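Local atomic coordinates of double Glycine Motif Protease domain from AMS/PCAT Transporter (Lachnospiraceae bacterium C6A11, PDB entry 6MPZ), a protein that probably cleaves leader peptides after a double-glycine motif, as the cysteine protease domain (peptidase C39 family) of a transporter that processes and exports peptides. Residues 6-11 / 37-42; 12-17 / 90-95. All coordinates share one frame; numbering follows the deposited sequence.

Contact 1: 6-11 / 37-42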
ATOM      1  N   ILE A   6       5.923 -15.620  -7.094  1.00 56.53           N
ATOM      2  CA  ILE A   6       4.692 -14.820  -7.035  1.00 53.38           C
ATOM      3  C   ILE A   6       4.895 -13.435  -7.676  1.00 45.82           C
ATOM      4  O   ILE A   6       5.834 -12.722  -7.339  1.00 40.30           O
ATOM      5  CB  ILE A   6       4.147 -14.693  -5.589  1.00 53.26           C
ATOM      6  CG1 ILE A   6       3.602 -16.053  -5.126  1.00 55.14           C
ATOM      7  CG2 ILE A   6       3.026 -13.647  -5.493  1.00 50.14           C
ATOM      8  CD1 ILE A   6       3.792 -16.346  -3.657  1.00 55.24           C
ATOM      9  N   GLN A   7       4.030 -13.105  -8.631  1.00 41.07           N
ATOM     10  CA  GLN A   7       4.094 -11.866  -9.377  1.00 42.09           C
ATOM     11  C   GLN A   7       2.924 -10.990  -8.965  1.00 39.40           C
ATOM     12  O   GLN A   7       1.939 -11.500  -8.425  1.00 33.90           O
ATOM     13  CB  GLN A   7       4.019 -12.129 -10.908  1.00 44.66           C
ATOM     14  CG  GLN A   7       5.295 -12.663 -11.558  1.00 46.70           C
ATOM     15  CD  GLN A   7       6.508 -11.781 -11.282  1.00 48.26           C
ATOM     16  OE1 GLN A   7       7.463 -12.229 -10.664  1.00 51.39           O
ATOM     17  NE2 GLN A   7       6.464 -10.512 -11.720  1.00 51.37           N
ATOM     18  N   PRO A   8       3.031  -9.667  -9.229  1.00 40.18           N
ATOM     19  CA  PRO A   8       1.873  -8.798  -9.089  1.00 39.17           C
ATOM     20  C   PRO A   8       0.801  -9.152 -10.116  1.00 38.86           C
ATOM     21  O   PRO A   8       1.099  -9.672 -11.179  1.00 40.43           O
ATOM     22  CB  PRO A   8       2.427  -7.385  -9.339  1.00 38.73           C
ATOM     23  CG  PRO A   8       3.893  -7.502  -9.566  1.00 38.39           C
ATOM     24  CD  PRO A   8       4.206  -8.942  -9.777  1.00 42.11           C
ATOM     25  N   VAL A   9      -0.440  -8.875  -9.757  1.00 36.44           N
ATOM     26  CA  VAL A   9      -1.577  -9.035 -10.611  1.00 35.52           C
ATOM     27  C   VAL A   9      -1.795  -7.721 -11.333  1.00 36.09           C
ATOM     28  O   VAL A   9      -1.847  -6.646 -10.715  1.00 36.36           O
ATOM     29  CB  VAL A   9      -2.816  -9.381  -9.743  1.00 38.25           C
ATOM     30  CG1 VAL A   9      -4.139  -9.232 -10.505  1.00 38.36           C
ATOM     31  CG2 VAL A   9      -2.643 -10.805  -9.204  1.00 43.19           C
ATOM     32  N   THR A  10      -1.965  -7.798 -12.636  1.00 38.04           N
ATOM     33  CA  THR A  10      -2.326  -6.638 -13.450  1.00 38.93           C
ATOM     34  C   THR A  10      -3.760  -6.670 -13.956  1.00 43.89           C
ATOM     35  O   THR A  10      -4.189  -5.683 -14.536  1.00 41.48           O
ATOM     36  CB  THR A  10      -1.438  -6.551 -14.678  1.00 38.26           C
ATOM     37  OG1 THR A  10      -1.926  -7.450 -15.660  1.00 40.22           O
ATOM     38  CG2 THR A  10       0.004  -6.929 -14.358  1.00 39.53           C
ATOM     39  N   ARG A  11      -4.484  -7.789 -13.770  1.00 54.05           N
ATOM     40  CA  ARG A  11      -5.799  -8.001 -14.418  1.00 57.98           C
ATOM     41  C   ARG A  11      -6.973  -7.917 -13.450  1.00 57.37           C
ATOM     42  O   ARG A  11      -7.776  -6.999 -13.556  1.00 75.57           O
ATOM     43  CB  ARG A  11      -5.829  -9.327 -15.164  1.00 63.19           C
ATOM     44  CG  ARG A  11      -6.486  -9.221 -16.559  1.00 69.82           C
ATOM     45  CD  ARG A  11      -5.616  -9.505 -17.781  1.00 73.20           C
ATOM     46  NE  ARG A  11      -5.214  -8.317 -18.558  1.00 79.45           N
ATOM     47  CZ  ARG A  11      -4.482  -8.334 -19.666  1.00 80.41           C
ATOM     48  NH1 ARG A  11      -4.063  -9.476 -20.211  1.00 84.95           N
ATOM     49  NH2 ARG A  11      -4.168  -7.182 -20.258  1.00 74.47           N
ATOM     50  N   ALA A  37       3.376 -10.435   3.047  1.00 31.48           N
ATOM     51  CA  ALA A  37       2.685 -11.712   3.163  1.00 30.01           C
ATOM     52  C   ALA A  37       2.201 -12.243   1.807  1.00 29.64           C
ATOM     53  O   ALA A  37       2.253 -13.435   1.587  1.00 27.69           O
ATOM     54  CB  ALA A  37       1.530 -11.589   4.154  1.00 32.29           C
ATOM     55  N   TYR A  38       1.773 -11.354   0.892  1.00 30.99           N
ATOM     56  CA  TYR A  38       1.395 -11.740  -0.480  1.00 29.18           C
ATOM     57  C   TYR A  38       2.582 -12.407  -1.194  1.00 29.31           C
ATOM     58  O   TYR A  38       2.396 -13.399  -1.918  1.00 28.25           O
ATOM     59  CB  TYR A  38       0.890 -10.528  -1.289  1.00 29.93           C
ATOM     60  CG  TYR A  38       0.604 -10.797  -2.756  1.00 28.62           C
ATOM     61  CD1 TYR A  38      -0.632 -11.321  -3.179  1.00 31.36           C
ATOM     62  CD2 TYR A  38       1.573 -10.567  -3.728  1.00 30.12           C
ATOM     63  CE1 TYR A  38      -0.893 -11.562  -4.544  1.00 30.05           C
ATOM     64  CE2 TYR A  38       1.335 -10.815  -5.091  1.00 27.92           C
ATOM     65  CZ  TYR A  38       0.129 -11.331  -5.502  1.00 27.29           C
ATOM     66  OH  TYR A  38      -0.069 -11.522  -6.856  1.00 24.30           O
ATOM     67  N   TYR A  39       3.785 -11.866  -0.994  1.00 28.82           N
ATOM     68  CA  TYR A  39       5.015 -12.423  -1.625  1.00 31.92           C
ATOM     69  C   TYR A  39       5.682 -13.491  -0.751  1.00 33.99           C
ATOM     70  O   TYR A  39       6.752 -13.991  -1.105  1.00 32.59           O
ATOM     71  CB  TYR A  39       6.009 -11.303  -1.947  1.00 33.69           C
ATOM     72  CG  TYR A  39       5.526 -10.387  -3.046  1.00 35.16           C
ATOM     73  CD1 TYR A  39       5.587 -10.789  -4.376  1.00 37.24           C
ATOM     74  CD2 TYR A  39       4.987  -9.114  -2.757  1.00 33.79           C
ATOM     75  CE1 TYR A  39       5.140  -9.950  -5.405  1.00 38.56           C
ATOM     76  CE2 TYR A  39       4.530  -8.282  -3.764  1.00 32.45           C
ATOM     77  CZ  TYR A  39       4.607  -8.698  -5.093  1.00 34.25           C
ATOM     78  OH  TYR A  39       4.156  -7.904  -6.120  1.00 37.03           O
ATOM     79  N   LYS A  40       5.025 -13.851   0.362  1.00 35.66           N
ATOM     80  CA  LYS A  40       5.528 -14.819   1.333  1.00 40.42           C
ATOM     81  C   LYS A  40       6.898 -14.427   1.911  1.00 36.82           C
ATOM     82  O   LYS A  40       7.732 -15.284   2.148  1.00 34.74           O
ATOM     83  CB  LYS A  40       5.517 -16.248   0.749  1.00 42.68           C
ATOM     84  CG  LYS A  40       4.089 -16.799   0.575  1.00 46.77           C
ATOM     85  CD  LYS A  40       3.855 -17.753  -0.561  1.00 49.24           C
ATOM     86  CE  LYS A  40       4.410 -19.133  -0.333  1.00 49.48           C
ATOM     87  NZ  LYS A  40       3.596 -20.094  -1.130  1.00 50.98           N
ATOM     88  N   LYS A  41       7.113 -13.127   2.123  1.00 35.63           N
ATOM     89  CA  LYS A  41       8.300 -12.626   2.847  1.00 36.82           C
ATOM     90  C   LYS A  41       7.913 -12.460   4.276  1.00 35.74           C
ATOM     91  O   LYS A  41       7.165 -11.561   4.629  1.00 39.38           O
ATOM     92  CB  LYS A  41       8.844 -11.339   2.243  1.00 36.35           C
ATOM     93  CG  LYS A  41       9.526 -11.610   0.905  1.00 38.62           C
ATOM     94  CD  LYS A  41       9.692 -10.320   0.117  1.00 44.43           C
ATOM     95  CE  LYS A  41      10.258 -10.575  -1.272  1.00 51.12           C
ATOM     96  NZ  LYS A  41      11.654 -11.096  -1.153  1.00 55.31           N
ATOM     97  N   TRP A  42       8.389 -13.395   5.096  1.00 40.41           N
ATOM     98  CA  TRP A  42       7.950 -13.523   6.474  1.00 41.99           C
ATOM     99  C   TRP A  42       8.857 -12.632   7.300  1.00 39.77           C
ATOM    100  O   TRP A  42      10.064 -12.843   7.329  1.00 44.67           O
ATOM    101  CB  TRP A  42       8.001 -14.996   6.910  1.00 44.33           C
ATOM    102  CG  TRP A  42       7.160 -15.938   5.993  1.00 45.40           C
ATOM    103  CD1 TRP A  42       7.583 -17.102   5.378  1.00 44.83           C
ATOM    104  CD2 TRP A  42       5.786 -15.762   5.595  1.00 45.05           C
ATOM    105  NE1 TRP A  42       6.554 -17.658   4.644  1.00 45.14           N
ATOM    106  CE2 TRP A  42       5.446 -16.858   4.752  1.00 43.88           C
ATOM    107  CE3 TRP A  42       4.802 -14.789   5.878  1.00 43.50           C
ATOM    108  CZ2 TRP A  42       4.176 -17.000   4.190  1.00 42.92           C
ATOM    109  CZ3 TRP A  42       3.527 -14.938   5.314  1.00 43.06           C
ATOM    110  CH2 TRP A  42       3.233 -16.034   4.482  1.00 44.20           C
TER

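Contact 2: 12-17 / 90-95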
ATOM      1  N   GLY A  12      -7.090  -8.855 -12.524  1.00 54.83           N
ATOM      2  CA  GLY A  12      -8.254  -8.883 -11.629  1.00 52.51           C
ATOM      3  C   GLY A  12      -7.850  -8.374 -10.275  1.00 48.15           C
ATOM      4  O   GLY A  12      -7.330  -7.301 -10.172  1.00 47.67           O
ATOM      5  N   ARG A  13      -8.054  -9.183  -9.247  1.00 49.59           N
ATOM      6  CA  ARG A  13      -7.756  -8.816  -7.881  1.00 48.82           C
ATOM      7  C   ARG A  13      -6.713  -9.775  -7.308  1.00 48.49           C
ATOM      8  O   ARG A  13      -6.663 -10.941  -7.674  1.00 49.67           O
ATOM      9  CB  ARG A  13      -9.023  -8.830  -7.046  1.00 47.22           C
ATOM     10  CG  ARG A  13     -10.042  -7.826  -7.542  1.00 53.64           C
ATOM     11  CD  ARG A  13     -11.405  -7.984  -6.862  1.00 55.83           C
ATOM     12  NE  ARG A  13     -12.079  -9.214  -7.275  1.00 56.12           N
ATOM     13  CZ  ARG A  13     -13.016  -9.854  -6.572  1.00 62.46           C
ATOM     14  NH1 ARG A  13     -13.462  -9.392  -5.385  1.00 66.45           N
ATOM     15  NH2 ARG A  13     -13.546 -10.972  -7.073  1.00 61.78           N
ATOM     16  N   ALA A  14      -5.870  -9.250  -6.420  1.00 43.98           N
ATOM     17  CA  ALA A  14      -4.862 -10.039  -5.692  1.00 40.71           C
ATOM     18  C   ALA A  14      -5.517 -10.598  -4.431  1.00 40.54           C
ATOM     19  O   ALA A  14      -6.319  -9.906  -3.762  1.00 35.80           O
ATOM     20  CB  ALA A  14      -3.671  -9.190  -5.305  1.00 37.30           C
ATOM     21  N   LYS A  15      -5.222 -11.875  -4.125  1.00 36.50           N
ATOM     22  CA  LYS A  15      -5.641 -12.475  -2.880  1.00 41.88           C
ATOM     23  C   LYS A  15      -4.615 -12.072  -1.828  1.00 34.39           C
ATOM     24  O   LYS A  15      -3.500 -12.481  -1.901  1.00 32.91           O
ATOM     25  CB  LYS A  15      -5.781 -13.994  -3.003  1.00 46.24           C
ATOM     26  CG  LYS A  15      -7.075 -14.371  -3.740  1.00 51.55           C
ATOM     27  CD  LYS A  15      -7.164 -15.836  -4.135  1.00 63.99           C
ATOM     28  CE  LYS A  15      -7.438 -16.728  -2.919  1.00 69.34           C
ATOM     29  NZ  LYS A  15      -7.615 -18.146  -3.324  1.00 70.53           N
ATOM     30  N   VAL A  16      -5.022 -11.251  -0.871  1.00 31.40           N
ATOM     31  CA  VAL A  16      -4.100 -10.697   0.145  1.00 31.26           C
ATOM     32  C   VAL A  16      -4.681 -10.908   1.527  1.00 28.27           C
ATOM     33  O   VAL A  16      -5.810 -10.496   1.787  1.00 27.73           O
ATOM     34  CB  VAL A  16      -3.855  -9.162  -0.036  1.00 32.74           C
ATOM     35  CG1 VAL A  16      -2.803  -8.654   0.938  1.00 31.17           C
ATOM     36  CG2 VAL A  16      -3.392  -8.851  -1.456  1.00 33.08           C
ATOM     37  N   PRO A  17      -3.886 -11.500   2.439  1.00 29.50           N
ATOM     38  CA  PRO A  17      -4.399 -11.730   3.777  1.00 27.90           C
ATOM     39  C   PRO A  17      -4.645 -10.435   4.532  1.00 31.53           C
ATOM     40  O   PRO A  17      -3.919  -9.447   4.308  1.00 30.56           O
ATOM     41  CB  PRO A  17      -3.313 -12.563   4.444  1.00 29.36           C
ATOM     42  CG  PRO A  17      -2.103 -12.441   3.604  1.00 29.96           C
ATOM     43  CD  PRO A  17      -2.509 -12.012   2.250  1.00 27.84           C
ATOM     44  N   THR A  90      -0.756  -2.071 -10.477  1.00 29.40           N
ATOM     45  CA  THR A  90      -0.579  -3.493 -10.272  1.00 28.17           C
ATOM     46  C   THR A  90      -0.849  -3.760  -8.807  1.00 27.84           C
ATOM     47  O   THR A  90      -0.690  -2.858  -7.975  1.00 25.91           O
ATOM     48  CB  THR A  90       0.836  -3.917 -10.662  1.00 29.39           C
ATOM     49  OG1 THR A  90       1.786  -3.428  -9.690  1.00 28.24           O
ATOM     50  CG2 THR A  90       1.151  -3.359 -12.021  1.00 29.50           C
ATOM     51  N   PHE A  91      -1.261  -4.997  -8.502  1.00 28.37           N
ATOM     52  CA  PHE A  91      -1.829  -5.353  -7.202  1.00 28.47           C
ATOM     53  C   PHE A  91      -1.123  -6.543  -6.566  1.00 28.64           C
ATOM     54  O   PHE A  91      -0.696  -7.456  -7.269  1.00 30.90           O
ATOM     55  CB  PHE A  91      -3.335  -5.561  -7.321  1.00 31.80           C
ATOM     56  CG  PHE A  91      -3.998  -4.494  -8.139  1.00 30.97           C
ATOM     57  CD1 PHE A  91      -4.158  -3.230  -7.633  1.00 32.51           C
ATOM     58  CD2 PHE A  91      -4.407  -4.738  -9.462  1.00 32.28           C
ATOM     59  CE1 PHE A  91      -4.738  -2.207  -8.409  1.00 31.81           C
ATOM     60  CE2 PHE A  91      -4.978  -3.728 -10.245  1.00 30.56           C
ATOM     61  CZ  PHE A  91      -5.150  -2.452  -9.709  1.00 30.12           C
ATOM     62  N   PRO A  92      -0.933  -6.524  -5.239  1.00 29.19           N
ATOM     63  CA  PRO A  92      -1.384  -5.432  -4.350  1.00 28.95           C
ATOM     64  C   PRO A  92      -0.447  -4.212  -4.444  1.00 25.73           C
ATOM     65  O   PRO A  92       0.715  -4.330  -4.883  1.00 24.73           O
ATOM     66  CB  PRO A  92      -1.269  -6.076  -2.966  1.00 28.66           C
ATOM     67  CG  PRO A  92      -0.058  -6.948  -3.109  1.00 26.74           C
ATOM     68  CD  PRO A  92      -0.158  -7.529  -4.491  1.00 27.78           C
ATOM     69  N   CYS A  93      -0.959  -3.077  -4.055  1.00 24.66           N
ATOM     70  CA  CYS A  93      -0.191  -1.825  -3.957  1.00 26.60           C
ATOM     71  C   CYS A  93      -0.715  -1.110  -2.709  1.00 27.00           C
ATOM     72  O   CYS A  93      -1.833  -1.427  -2.214  1.00 27.02           O
ATOM     73  CB  CYS A  93      -0.369  -0.913  -5.209  1.00 26.83           C
ATOM     74  SG  CYS A  93      -2.090  -0.403  -5.580  1.00 29.67           S
ATOM     75  N   ILE A  94       0.049  -0.145  -2.217  1.00 25.40           N
ATOM     76  CA  ILE A  94      -0.367   0.623  -1.046  1.00 27.14           C
ATOM     77  C   ILE A  94      -0.776   1.999  -1.538  1.00 27.57           C
ATOM     78  O   ILE A  94      -0.067   2.593  -2.363  1.00 23.15           O
ATOM     79  CB  ILE A  94       0.779   0.726   0.027  1.00 28.80           C
ATOM     80  CG1 ILE A  94       1.119  -0.673   0.604  1.00 27.50           C
ATOM     81  CG2 ILE A  94       0.343   1.633   1.162  1.00 27.70           C
ATOM     82  CD1 ILE A  94       2.320  -0.755   1.531  1.00 27.23           C
ATOM     83  N   ILE A  95      -1.906   2.510  -1.020  1.00 27.22           N
ATOM     84  CA  ILE A  95      -2.401   3.785  -1.431  1.00 29.61           C
ATOM     85  C   ILE A  95      -2.704   4.648  -0.208  1.00 30.53           C
ATOM     86  O   ILE A  95      -3.132   4.134   0.839  1.00 31.51           O
ATOM     87  CB  ILE A  95      -3.634   3.707  -2.377  1.00 32.01           C
ATOM     88  CG1 ILE A  95      -4.862   3.068  -1.700  1.00 32.73           C
ATOM     89  CG2 ILE A  95      -3.273   2.969  -3.629  1.00 32.81           C
ATOM     90  CD1 ILE A  95      -6.182   3.173  -2.464  1.00 33.51           C
TER

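Contact 1: 6-11 / 37-42
Two consecutive tyrosines at the end of helix 27-38 receive the extended N-terminal arm, I6 to V9, and one hydrogen bond joins the arm to the helix end. The Y38 hydroxyl donates to the backbone carbonyl of Q7, with OH 2.5 Å from O. The C=O...donor angle of 154° and the donor's position in the carbonyl plane mark a short, well-aimed bond. Beside it, I6 rests on the same phenol: CG2 lies 3.3 Å from Y38 CE2, approaching the ring obliquely. V9 adds CG2 at 3.6 Å from Y38 OH, so one methyl meets a ring carbon and another the hydroxyl. Y39 takes a different share, turning its edge to the arm: I6 O lies at the edge of the Y39 ring, in its plane, 3.5 Å from CE1, while Y39 OH reaches P8 CG at 3.5 Å. Farther along, I6 CD1 meets the exposed K40 at CD, 3.4 Å away, a close approach for two aliphatic carbons, the two side chains crossing at about a right angle.

The first torsions differ: Y38 has CG anti to the backbone N (chi1 174°), whereas Y39 has CG anti to the carbonyl carbon (chi1 -68°); Y38 CD2 lies over the centre of the Y39 ring, 3.6 Å above its plane. K40, with positive phi, is the C' residue of a Schellman motif that ends the helix. The contact is thus a surface one at the C-terminal end of helix 27-38, with P143, beyond strand 137-142, against Q7 and Y39, and the arm running on toward F91, just before strand 93-97.

Contact 2: 12-17 / 90-95
The backbones of 12-17 and 90-95 come closest at A14 and F91, whose CA atoms are 5.8 Å apart, and no hydrogen bond joins the two segments; a cis peptide bond precedes P92. A14 and V16 both direct CB toward the other segment, and the contact rests on their methyl groups. A14 CB sits over the F91-P92 junction, 3.8 Å from P92 N and 4.0 Å from P92 CD, with F91 CB slightly farther off at 4.2 Å. Two residues on, V16 CG2 meets the same proline at CB, 3.8 Å away, the two side chains crossing obliquely. With chi1 at -175°, V16 CG1 is anti to the backbone N, which leaves CG2 as the branch that touches the proline ring. At the other end G12 O stands 4.0 Å from F91 CD2, oblique to the ring; this carbonyl oxygen is buried here without a polar partner in the model. Two arm residues bond to the sheet: the A14 backbone with K106 of strand 101-109, and V16 O with side-chain ND2 of N116 on strand 112-117. The contact therefore lies in the interior, where the arm meets the lead-in to strand 93-97 beside Y38 of helix 27-38.

Both contacts follow one continuous N-terminal arm, first against the end of helix 27-38 and then against the approach to strand 93-97. Their centres are 8 Å apart. Contact 1 is a surface contact, burying 316 Å² and combining a hydrogen bond with aromatic and aliphatic packing; contact 2 is buried, covers 171 Å² and is almost wholly apolar. They touch directly: V9 O probably accepts from F91 N at 2.8 Å, and the Y38 ring packs by CE1 on A14 CB at 3.7 Å and by CD2 on P92 CD at 3.6 Å. Y38 thus brings together the helix end, the arm and the lead-in to strand 93-97 in this papain-like (clan CA) peptidase domain.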